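Local structure of probable M18-family aminopeptidase 1 (Thermotoga maritima, 2GLF) at residues R291-A296 and A408-D413. The protein is probably a metal-dependent aminopeptidase of the M18 family that removes single residues from the N-termini of peptides. Sequence-based numbering, arbitrary orientation.
Sequences RFYLKA and AERGSD
R410 reaches from the loop 408-413 to the first turn of helix 292-303 and sets CD against both Y293 and L294. The apolar packing centres on this CD, which sits 3.7 Å from CD2 of L294 and 3.4 Å from CE2 of Y293. Beyond it, NE comes to the edge of the tyrosine ring, near the ring plane, beside CD2 and CE2. The two planes stand 47° apart, and each group presents its edge to the other, so this is no cation-pi stack. With CG of Y293 anti to the backbone N (chi1 166°), the ring extends from the helix toward the loop.

The polar link is made through water. One molecule lies in the plane of the ring, its O 2.7 Å from OH of Y293 and 2.6 Å from OG of S412, bridging helix and loop, which share no direct hydrogen bond. Within the loop, a type I turn from A408 to G411 carries R410 at its third position.

The ring of F407 meets that of Y293 with planes at about 60°, and L317 of helix 310-318 touches both Y293 and L294. Nearby, D413 forms a salt bridge with R69 of a second subunit. The contact joins the first turn of helix 292-303 to the loop that leads into strand 414-421 of the mixed sheet in the M18 peptidase fold, away from the metal sites.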
loop_
_atom_site.group_PDB
_atom_site.type_symbol
_atom_site.label_atom_id
_atom_site.label_comp_id
_atom_site.label_asym_id
_atom_site.label_seq_id
_atom_site.Cartn_x
_atom_site.Cartn_y
_atom_site.Cartn_z
ATOM N N ARG A 291 8.457 0.883 -50.871
ATOM C CA ARG A 291 8.987 0.886 -52.230
ATOM C C ARG A 291 7.926 1.138 -53.293
ATOM O O ARG A 291 8.164 1.878 -54.244
ATOM C CB ARG A 291 9.712 -0.433 -52.525
ATOM C CG ARG A 291 10.606 -0.367 -53.757
ATOM C CD ARG A 291 11.416 -1.637 -53.940
ATOM N NE ARG A 291 12.374 -1.518 -55.039
ATOM C CZ ARG A 291 13.511 -0.830 -54.975
ATOM N NH1 ARG A 291 13.849 -0.197 -53.860
ATOM N NH2 ARG A 291 14.308 -0.769 -56.030
ATOM N N PHE A 292 6.764 0.520 -53.128
ATOM C CA PHE A 292 5.644 0.676 -54.059
ATOM C C PHE A 292 5.464 2.114 -54.571
ATOM O O PHE A 292 5.268 2.353 -55.771
ATOM C CB PHE A 292 4.361 0.219 -53.366
ATOM C CG PHE A 292 3.108 0.604 -54.090
ATOM C CD1 PHE A 292 2.873 0.159 -55.387
ATOM C CD2 PHE A 292 2.151 1.399 -53.465
ATOM C CE1 PHE A 292 1.694 0.499 -56.053
ATOM C CE2 PHE A 292 0.973 1.744 -54.118
ATOM C CZ PHE A 292 0.741 1.294 -55.416
ATOM N N TYR A 293 5.523 3.059 -53.641
ATOM C CA TYR A 293 5.369 4.475 -53.937
ATOM C C TYR A 293 6.409 4.998 -54.924
ATOM O O TYR A 293 6.071 5.688 -55.883
ATOM C CB TYR A 293 5.434 5.254 -52.627
ATOM C CG TYR A 293 5.620 6.741 -52.762
ATOM C CD1 TYR A 293 4.807 7.497 -53.602
ATOM C CD2 TYR A 293 6.575 7.404 -51.996
ATOM C CE1 TYR A 293 4.937 8.887 -53.671
ATOM C CE2 TYR A 293 6.713 8.784 -52.053
ATOM C CZ TYR A 293 5.889 9.523 -52.889
ATOM O OH TYR A 293 6.004 10.894 -52.913
ATOM N N LEU A 294 7.677 4.684 -54.690
ATOM C CA LEU A 294 8.719 5.143 -55.592
ATOM C C LEU A 294 8.759 4.287 -56.850
ATOM O O LEU A 294 9.135 4.757 -57.922
ATOM C CB LEU A 294 10.068 5.121 -54.887
ATOM C CG LEU A 294 10.135 6.105 -53.720
ATOM C CD1 LEU A 294 11.582 6.237 -53.274
ATOM C CD2 LEU A 294 9.585 7.478 -54.143
ATOM N N LYS A 295 8.365 3.026 -56.714
ATOM C CA LYS A 295 8.334 2.122 -57.850
ATOM C C LYS A 295 7.280 2.635 -58.817
ATOM O O LYS A 295 7.394 2.452 -60.028
ATOM C CB LYS A 295 7.983 0.705 -57.398
ATOM C CG LYS A 295 7.677 -0.244 -58.536
ATOM C CD LYS A 295 7.557 -1.664 -58.043
ATOM C CE LYS A 295 6.792 -2.514 -59.029
ATOM N NZ LYS A 295 5.372 -2.071 -59.143
ATOM N N ALA A 296 6.256 3.283 -58.269
ATOM C CA ALA A 296 5.175 3.847 -59.074
ATOM C C ALA A 296 5.658 5.084 -59.809
ATOM O O ALA A 296 5.287 5.316 -60.956
ATOM C CB ALA A 296 3.989 4.209 -58.187
ATOM N N ALA A 408 8.179 12.777 -46.007
ATOM C CA ALA A 408 9.125 13.857 -45.761
ATOM C C ALA A 408 10.501 13.203 -45.711
ATOM O O ALA A 408 11.527 13.846 -45.931
ATOM C CB ALA A 408 8.811 14.535 -44.439
ATOM N N GLU A 409 10.490 11.904 -45.420
ATOM C CA GLU A 409 11.693 11.087 -45.323
ATOM C C GLU A 409 12.270 10.918 -46.722
ATOM O O GLU A 409 13.468 10.684 -46.887
ATOM C CB GLU A 409 11.333 9.709 -44.752
ATOM C CG GLU A 409 12.263 9.193 -43.668
ATOM C CD GLU A 409 11.799 7.863 -43.082
ATOM O OE1 GLU A 409 11.875 6.835 -43.789
ATOM O OE2 GLU A 409 11.352 7.848 -41.912
ATOM N N ARG A 410 11.407 11.045 -47.727
ATOM C CA ARG A 410 11.829 10.900 -49.115
ATOM C C ARG A 410 12.228 12.203 -49.799
ATOM O O ARG A 410 12.329 12.257 -51.026
ATOM C CB ARG A 410 10.741 10.213 -49.934
ATOM C CG ARG A 410 10.379 8.837 -49.421
ATOM C CD ARG A 410 9.612 8.071 -50.472
ATOM N NE ARG A 410 8.604 7.203 -49.877
ATOM C CZ ARG A 410 8.869 6.204 -49.045
ATOM N NH1 ARG A 410 10.121 5.936 -48.703
ATOM N NH2 ARG A 410 7.874 5.488 -48.548
ATOM N N GLY A 411 12.434 13.254 -49.013
ATOM C CA GLY A 411 12.867 14.512 -49.586
ATOM C C GLY A 411 11.855 15.590 -49.902
ATOM O O GLY A 411 12.254 16.698 -50.268
ATOM N N SER A 412 10.564 15.304 -49.772
ATOM C CA SER A 412 9.553 16.320 -50.069
ATOM C C SER A 412 8.866 16.856 -48.821
ATOM O O SER A 412 8.835 16.191 -47.790
ATOM C CB SER A 412 8.508 15.762 -51.039
ATOM O OG SER A 412 7.992 14.530 -50.582
ATOM N N ASP A 413 8.322 18.067 -48.926
ATOM C CA ASP A 413 7.627 18.714 -47.816
ATOM C C ASP A 413 6.223 18.152 -47.625
ATOM O O ASP A 413 5.483 17.951 -48.590
ATOM C CB ASP A 413 7.567 20.222 -48.054
ATOM C CG ASP A 413 8.901 20.899 -47.797
ATOM O OD1 ASP A 413 9.160 21.300 -46.643
ATOM O OD2 ASP A 413 9.703 21.016 -48.744
HETATM O O HOH W 1 7.734 12.042 -51.121
#